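Local coordinates for protein glutamine synthetase (Helicobacter pylori, PDB 5ZLI) that belongs to the type I-beta glutamine synthetases, enzymes of twelve subunits whose chain joins a beta-grasp domain to a larger catalytic domain, at residues B[323-329]-B[423-429]; B[329-333]-B[369-373]; B[316-321]-B[428-433]. All coordinates share one frame; numbering follows the deposited sequence.

Overall arrangement
All three contacts lie close together in the catalytic domain, with contact 1 touching both of the others. Along the chain they are nested: contact 3 closes the widest loop, contact 1 lies inside it, and contact 2 lies inside contact 1. Contacts 1 and 3 share helix 426-434, while contacts 1 and 2 share helix 326-331 and Tyr329. The centre of contact 1 is about 8 Å from that of either other contact; the centres of contacts 2 and 3 are about 13 Å apart. Helices 315-322 and 326-331, consecutive in the chain, are thus tied to a much later helix and to the loop after strand 366-368. Each contact also reaches a second subunit of the dodecamer.

Contact 1: residues B[323-329]-B[423-429]; sequences NASTNSY and PHTLRRS
Tyr329 lays its ring against the first turn of helix 426-434 and ties its hydroxyl to Ser429, at an N-capped helix start in the catalytic domain of the glutamine synthetase fold. The bond from Tyr329 OH to Ser429 OG is 2.6 Å long, and either hydroxyl could be the donor. One face of the ring takes the peptide between Thr425 and Leu426: Thr425 C sits over its centre, 3.5 Å above the plane, with Leu426 N displaced toward the rim. Pro423 O comes in at the edge instead, in the ring plane, 3.2 Å from Tyr329 CD1. Tyr329 holds CG anti to its own carbonyl carbon (chi1 -63°), which sets the ring beside the backbone N and turns it onto 423-429.

Leu426 fills the angle beside the ring. Its CB touches Tyr329 CE2 at 3.6 Å, while its two methyls go on to the turn before helix 326-331, CD1 against Asn323 O at 3.8 Å and CD2 against Ala324 O at 3.7 Å. Thr326 crosses this leucine at about a right angle and meets its CB through CG2.

Farther out, Val463 of helix 448-466 packs on Leu426, and Ala319 of helix 315-322 on Tyr329. Glu474 of a second subunit accepts from Thr326 OG1, so the start of helix 326-331 also reaches the subunit interface. The helix start under the ring has Thr425 as its N-cap: Arg428 N donates to Thr425 OG1, a weak bond at 3.4 Å, and Ser429 N donates to Thr425 O at 3.1 Å.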
# COMPACT_ATOMS: atom_id res chain seq x y z
N ASN B 323 18.51 9.79 46.31
CA ASN B 323 17.44 9.12 45.57
C ASN B 323 16.35 10.16 45.33
O ASN B 323 15.27 10.12 45.93
CB ASN B 323 16.93 7.91 46.34
CG ASN B 323 18.04 6.94 46.61
OD1 ASN B 323 18.86 7.14 47.52
ND2 ASN B 323 18.11 5.88 45.80
N ALA B 324 16.64 11.08 44.39
CA ALA B 324 15.99 12.38 44.32
C ALA B 324 14.89 12.44 43.26
O ALA B 324 14.40 13.53 42.94
CB ALA B 324 17.04 13.47 44.08
N SER B 325 14.50 11.29 42.71
CA SER B 325 13.36 11.20 41.81
C SER B 325 12.45 10.11 42.31
O SER B 325 12.87 9.18 43.00
CB SER B 325 13.77 10.87 40.39
OG SER B 325 14.38 9.61 40.36
N THR B 326 11.19 10.21 41.94
CA THR B 326 10.30 9.11 42.24
C THR B 326 10.73 7.83 41.51
O THR B 326 10.44 6.72 41.96
CB THR B 326 8.91 9.54 41.90
OG1 THR B 326 8.98 10.18 40.62
CG2 THR B 326 8.45 10.50 42.96
N ASN B 327 11.41 7.98 40.39
CA ASN B 327 11.87 6.79 39.70
C ASN B 327 12.90 6.04 40.53
O ASN B 327 13.06 4.83 40.39
CB ASN B 327 12.46 7.17 38.36
CG ASN B 327 12.61 6.00 37.50
OD1 ASN B 327 13.72 5.59 37.14
ND2 ASN B 327 11.48 5.40 37.15
N SER B 328 13.61 6.75 41.41
CA SER B 328 14.52 6.06 42.32
C SER B 328 13.82 4.97 43.10
O SER B 328 14.37 3.88 43.29
CB SER B 328 15.14 7.06 43.27
OG SER B 328 15.86 8.00 42.51
N TYR B 329 12.58 5.20 43.46
CA TYR B 329 11.89 4.30 44.36
C TYR B 329 11.25 3.12 43.65
O TYR B 329 10.85 2.17 44.33
CB TYR B 329 10.86 5.10 45.14
CG TYR B 329 11.54 6.12 45.97
CD1 TYR B 329 11.92 5.85 47.29
CD2 TYR B 329 11.91 7.34 45.42
CE1 TYR B 329 12.59 6.78 48.05
CE2 TYR B 329 12.58 8.29 46.18
CZ TYR B 329 12.92 8.01 47.48
OH TYR B 329 13.58 8.96 48.22
N PRO B 423 12.87 4.48 52.79
CA PRO B 423 11.56 5.05 52.48
C PRO B 423 11.07 4.63 51.10
O PRO B 423 11.84 4.41 50.17
CB PRO B 423 11.80 6.56 52.55
CG PRO B 423 13.26 6.73 52.45
CD PRO B 423 13.91 5.50 52.96
N HIS B 424 9.76 4.50 51.00
CA HIS B 424 9.20 3.94 49.77
C HIS B 424 8.94 4.98 48.70
O HIS B 424 8.94 4.64 47.51
CB HIS B 424 7.89 3.25 50.07
CG HIS B 424 8.03 1.98 50.83
ND1 HIS B 424 7.67 1.88 52.15
CD2 HIS B 424 8.37 0.74 50.42
CE1 HIS B 424 7.85 0.63 52.55
NE2 HIS B 424 8.27 -0.08 51.52
N THR B 425 8.71 6.21 49.07
CA THR B 425 8.48 7.24 48.09
C THR B 425 9.38 8.42 48.40
O THR B 425 9.85 8.58 49.53
CB THR B 425 6.99 7.66 48.09
OG1 THR B 425 6.57 7.99 49.43
CG2 THR B 425 6.11 6.57 47.56
N LEU B 426 9.59 9.25 47.38
CA LEU B 426 10.30 10.52 47.56
C LEU B 426 9.55 11.46 48.50
O LEU B 426 10.17 12.28 49.19
CB LEU B 426 10.51 11.19 46.21
CG LEU B 426 11.14 12.56 46.22
CD1 LEU B 426 12.47 12.52 46.90
CD2 LEU B 426 11.24 13.00 44.76
N ARG B 427 8.21 11.37 48.52
CA ARG B 427 7.45 12.23 49.41
C ARG B 427 7.80 11.93 50.86
O ARG B 427 8.04 12.85 51.66
CB ARG B 427 5.95 12.06 49.18
CG ARG B 427 5.09 12.62 50.32
CD ARG B 427 3.64 12.47 49.99
NE ARG B 427 3.20 13.54 49.13
CZ ARG B 427 2.67 14.65 49.58
NH1 ARG B 427 2.53 14.82 50.88
NH2 ARG B 427 2.27 15.59 48.74
N ARG B 428 7.85 10.64 51.23
CA ARG B 428 8.20 10.33 52.61
C ARG B 428 9.66 10.70 52.87
O ARG B 428 9.96 11.25 53.93
CB ARG B 428 7.89 8.87 52.93
CG ARG B 428 7.25 8.68 54.33
CD ARG B 428 6.73 7.26 54.57
NE ARG B 428 7.74 6.22 54.32
CZ ARG B 428 7.47 4.92 54.31
NH1 ARG B 428 8.42 4.02 54.09
NH2 ARG B 428 6.22 4.53 54.53
N SER B 429 10.55 10.51 51.87
CA SER B 429 11.95 10.89 52.02
C SER B 429 12.13 12.38 52.27
O SER B 429 12.96 12.78 53.08
CB SER B 429 12.71 10.51 50.76
OG SER B 429 12.84 9.12 50.69

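Contact 2: residues B[329-333]-B[369-373]; sequences YKRLI and RFPDS
Leu332 and Phe370 bring the two backbones nearest, CA to CA 7.6 Å, where the end of helix 326-331 faces the irregular loop that follows strand 366-368. Leu332 is the centre of an inverse gamma turn, closed by Ile333 N donating to Arg331 O at 2.9 Å, and the chain turns away there from the helix.

Arg331 spans the gap. With CG anti to the backbone N (chi1 166°) and the chain extended as far as NE, it delivers a flat guanidinium to two successive carbonyls of the loop. NH1 donates to Phe370 O at 3.1 Å and NH2 to Arg369 O at 3.0 Å. Both oxygens lie close to the guanidinium plane, which fixes its rotation, yet the carbonyls are used differently: Arg369 O is met almost end-on (C=O...N 166°), Phe370 O from above its carbonyl plane. Phe370 O probably also accepts from Asn323 ND2.

Asp372 lies over one guanidinium face through CB. Its carboxylate hydrogen-bonds Ser328 OG, and its charge probably favours the arginine without a direct bond: OD2 stands 4.1 Å from Arg331 NH1, well out of the guanidinium plane.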
# COMPACT_ATOMS: atom_id res chain seq x y z
N TYR B 329 12.58 5.20 43.46
CA TYR B 329 11.89 4.30 44.36
C TYR B 329 11.25 3.12 43.65
O TYR B 329 10.85 2.17 44.33
CB TYR B 329 10.86 5.10 45.14
CG TYR B 329 11.54 6.12 45.97
CD1 TYR B 329 11.92 5.85 47.29
CD2 TYR B 329 11.91 7.34 45.42
CE1 TYR B 329 12.59 6.78 48.05
CE2 TYR B 329 12.58 8.29 46.18
CZ TYR B 329 12.92 8.01 47.48
OH TYR B 329 13.58 8.96 48.22
N LYS B 330 11.14 3.14 42.33
CA LYS B 330 10.84 1.92 41.59
C LYS B 330 12.00 0.93 41.60
O LYS B 330 11.79 -0.25 41.33
CB LYS B 330 10.44 2.26 40.16
CG LYS B 330 9.50 3.45 40.12
CD LYS B 330 8.04 2.99 40.25
CE LYS B 330 7.18 4.13 40.76
NZ LYS B 330 7.36 5.39 40.04
N ARG B 331 13.20 1.41 41.86
CA ARG B 331 14.40 0.59 41.97
C ARG B 331 14.57 -0.02 43.36
O ARG B 331 15.13 -1.12 43.48
CB ARG B 331 15.61 1.44 41.60
CG ARG B 331 16.94 0.86 41.97
CD ARG B 331 18.04 1.75 41.43
NE ARG B 331 19.36 1.34 41.89
CZ ARG B 331 19.92 1.74 43.04
NH1 ARG B 331 19.29 2.59 43.85
NH2 ARG B 331 21.13 1.30 43.37
N LEU B 332 14.12 0.69 44.41
CA LEU B 332 14.30 0.27 45.80
C LEU B 332 13.27 -0.77 46.24
O LEU B 332 12.69 -0.68 47.33
CB LEU B 332 14.23 1.52 46.69
CG LEU B 332 15.20 2.63 46.22
CD1 LEU B 332 15.09 3.91 47.08
CD2 LEU B 332 16.70 2.22 46.01
N ILE B 333 13.14 -1.81 45.43
CA ILE B 333 12.23 -2.93 45.60
C ILE B 333 13.08 -4.18 45.75
O ILE B 333 14.14 -4.30 45.11
CB ILE B 333 11.24 -3.01 44.42
CG1 ILE B 333 10.04 -2.09 44.64
CG2 ILE B 333 10.78 -4.42 44.16
CD1 ILE B 333 10.36 -0.67 44.97
N ARG B 369 25.03 1.39 48.53
CA ARG B 369 24.38 0.87 47.34
C ARG B 369 23.04 1.52 47.06
O ARG B 369 22.45 1.25 46.01
CB ARG B 369 24.20 -0.64 47.45
CG ARG B 369 25.48 -1.41 47.62
CD ARG B 369 25.20 -2.89 47.77
NE ARG B 369 24.44 -3.45 46.64
CZ ARG B 369 24.97 -3.72 45.44
NH1 ARG B 369 26.25 -3.47 45.19
NH2 ARG B 369 24.21 -4.23 44.48
N PHE B 370 22.49 2.31 47.98
CA PHE B 370 21.18 2.89 47.76
C PHE B 370 21.15 4.12 46.84
O PHE B 370 20.10 4.36 46.23
CB PHE B 370 20.51 3.22 49.10
CG PHE B 370 21.35 4.05 50.03
CD1 PHE B 370 22.21 3.45 50.93
CD2 PHE B 370 21.27 5.43 50.02
CE1 PHE B 370 22.98 4.19 51.79
CE2 PHE B 370 22.07 6.19 50.89
CZ PHE B 370 22.92 5.56 51.76
N PRO B 371 22.21 4.91 46.68
CA PRO B 371 22.11 6.06 45.77
C PRO B 371 22.04 5.67 44.29
O PRO B 371 22.46 4.58 43.88
CB PRO B 371 23.36 6.89 46.07
CG PRO B 371 24.21 6.06 46.88
CD PRO B 371 23.44 4.96 47.48
N ASP B 372 21.49 6.59 43.49
CA ASP B 372 21.38 6.46 42.04
C ASP B 372 21.76 7.76 41.34
O ASP B 372 21.99 8.80 41.97
CB ASP B 372 19.97 6.04 41.59
CG ASP B 372 18.86 6.91 42.19
OD1 ASP B 372 18.87 8.13 41.95
OD2 ASP B 372 17.97 6.35 42.88
N SER B 373 21.83 7.70 40.02
CA SER B 373 22.34 8.83 39.25
C SER B 373 21.29 9.91 39.01
O SER B 373 21.64 10.99 38.53
CB SER B 373 22.92 8.36 37.92
OG SER B 373 23.89 7.33 38.11

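Contact 3: residues B[316-321]-B[428-433]; sequences RGLAAF and RSLEEM
Arg316 CB begins beside the Glu432 carboxylate, 3.7 Å from OE1. The chain then bends at chi2 and chi3 and crosses that side chain at a slant, bringing NE to 3.5 Å from Glu432 CD. At the tip NH2 donates to Glu432 OE2 in a salt bridge of 2.8 Å, nearly straight at 172°. OE2 lies in the guanidinium plane, but the carboxylate is turned almost perpendicular to it, so the N-H arrives from above the carboxylate plane. The other tip nitrogen, NH1, comes 3.0 Å from Arg428 NH1; both are donors and do not bond. Two carboxylates probably offset the paired positive charge: Glu432, and Glu431 of a second subunit, which takes Arg428 NH2 in a salt bridge.

Beyond these charges, segments 316-321 and 428-433, on helices 315-322 and 426-434 of the catalytic domain, cross at -115° with their axes 6.8 Å apart. Gly317, without a side chain, lies at the crossing, its CA 3.7 Å from Met433 CA. Ala320 adds its small CB to the same interface, touching Leu430 CD2 at 3.6 Å and resting against Met433 CB. Ala319 CB touches Ser429 OG, the hydroxyl bonded to Tyr329 OH.

At the far end Met433 makes a Met-aromatic contact with Phe321: SD sits 4.0 Å from the ring centroid and approaches obliquely, nearest to CZ and CE2, while Phe446 meets that ring edge-to-face.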
# COMPACT_ATOMS: atom_id res chain seq x y z
N ARG B 316 17.08 7.66 56.03
CA ARG B 316 15.78 7.90 55.41
C ARG B 316 15.63 9.35 54.94
O ARG B 316 14.97 9.61 53.94
CB ARG B 316 14.63 7.50 56.35
CG ARG B 316 14.71 6.04 56.71
CD ARG B 316 13.38 5.33 56.61
NE ARG B 316 12.19 6.14 56.87
CZ ARG B 316 10.96 5.79 56.47
NH1 ARG B 316 10.78 4.65 55.81
NH2 ARG B 316 9.92 6.55 56.73
N GLY B 317 16.20 10.31 55.67
CA GLY B 317 16.19 11.68 55.18
C GLY B 317 17.22 11.95 54.11
O GLY B 317 16.98 12.76 53.21
N LEU B 318 18.38 11.29 54.20
CA LEU B 318 19.41 11.39 53.16
C LEU B 318 18.92 10.90 51.80
O LEU B 318 19.43 11.35 50.76
CB LEU B 318 20.66 10.62 53.59
CG LEU B 318 21.97 10.87 52.81
CD1 LEU B 318 22.32 12.29 52.87
CD2 LEU B 318 23.14 10.07 53.37
N ALA B 319 17.93 10.00 51.77
CA ALA B 319 17.44 9.49 50.50
C ALA B 319 16.96 10.61 49.59
O ALA B 319 17.07 10.50 48.38
CB ALA B 319 16.30 8.50 50.73
N ALA B 320 16.48 11.72 50.17
CA ALA B 320 16.05 12.90 49.42
C ALA B 320 17.16 13.53 48.57
O ALA B 320 16.86 14.27 47.62
CB ALA B 320 15.46 13.92 50.39
N PHE B 321 18.43 13.32 48.89
CA PHE B 321 19.43 13.87 48.00
C PHE B 321 20.10 12.82 47.14
O PHE B 321 20.56 13.15 46.04
CB PHE B 321 20.51 14.61 48.78
CG PHE B 321 19.98 15.71 49.63
CD1 PHE B 321 19.70 16.94 49.08
CD2 PHE B 321 19.80 15.52 50.99
CE1 PHE B 321 19.22 17.98 49.86
CE2 PHE B 321 19.32 16.56 51.78
CZ PHE B 321 19.04 17.79 51.22
N ARG B 428 7.85 10.64 51.23
CA ARG B 428 8.20 10.33 52.61
C ARG B 428 9.66 10.70 52.87
O ARG B 428 9.96 11.25 53.93
CB ARG B 428 7.89 8.87 52.93
CG ARG B 428 7.25 8.68 54.33
CD ARG B 428 6.73 7.26 54.57
NE ARG B 428 7.74 6.22 54.32
CZ ARG B 428 7.47 4.92 54.31
NH1 ARG B 428 8.42 4.02 54.09
NH2 ARG B 428 6.22 4.53 54.53
N SER B 429 10.55 10.51 51.87
CA SER B 429 11.95 10.89 52.02
C SER B 429 12.13 12.38 52.27
O SER B 429 12.96 12.78 53.08
CB SER B 429 12.71 10.51 50.76
OG SER B 429 12.84 9.12 50.69
N LEU B 430 11.32 13.21 51.60
CA LEU B 430 11.45 14.64 51.85
C LEU B 430 10.92 14.98 53.22
O LEU B 430 11.54 15.75 53.96
CB LEU B 430 10.74 15.44 50.77
CG LEU B 430 11.45 15.33 49.42
CD1 LEU B 430 10.61 15.88 48.28
CD2 LEU B 430 12.77 16.07 49.50
N GLU B 431 9.77 14.40 53.59
CA GLU B 431 9.28 14.51 54.95
C GLU B 431 10.36 14.09 55.97
O GLU B 431 10.67 14.83 56.90
CB GLU B 431 8.00 13.67 55.06
CG GLU B 431 6.80 14.36 54.39
CD GLU B 431 5.61 13.44 54.12
OE1 GLU B 431 5.63 12.24 54.50
OE2 GLU B 431 4.62 13.94 53.53
N GLU B 432 10.97 12.93 55.77
CA GLU B 432 12.01 12.48 56.69
C GLU B 432 13.18 13.46 56.70
O GLU B 432 13.79 13.70 57.74
CB GLU B 432 12.49 11.07 56.34
CG GLU B 432 11.36 10.08 56.41
CD GLU B 432 11.19 9.42 57.74
OE1 GLU B 432 12.19 9.30 58.48
OE2 GLU B 432 10.04 9.06 58.07
N MET B 433 13.52 14.02 55.54
CA MET B 433 14.59 15.00 55.53
C MET B 433 14.19 16.27 56.25
O MET B 433 14.95 16.81 57.05
CB MET B 433 15.02 15.36 54.13
CG MET B 433 16.17 16.35 54.20
SD MET B 433 16.32 17.47 52.82
CE MET B 433 14.91 18.53 53.08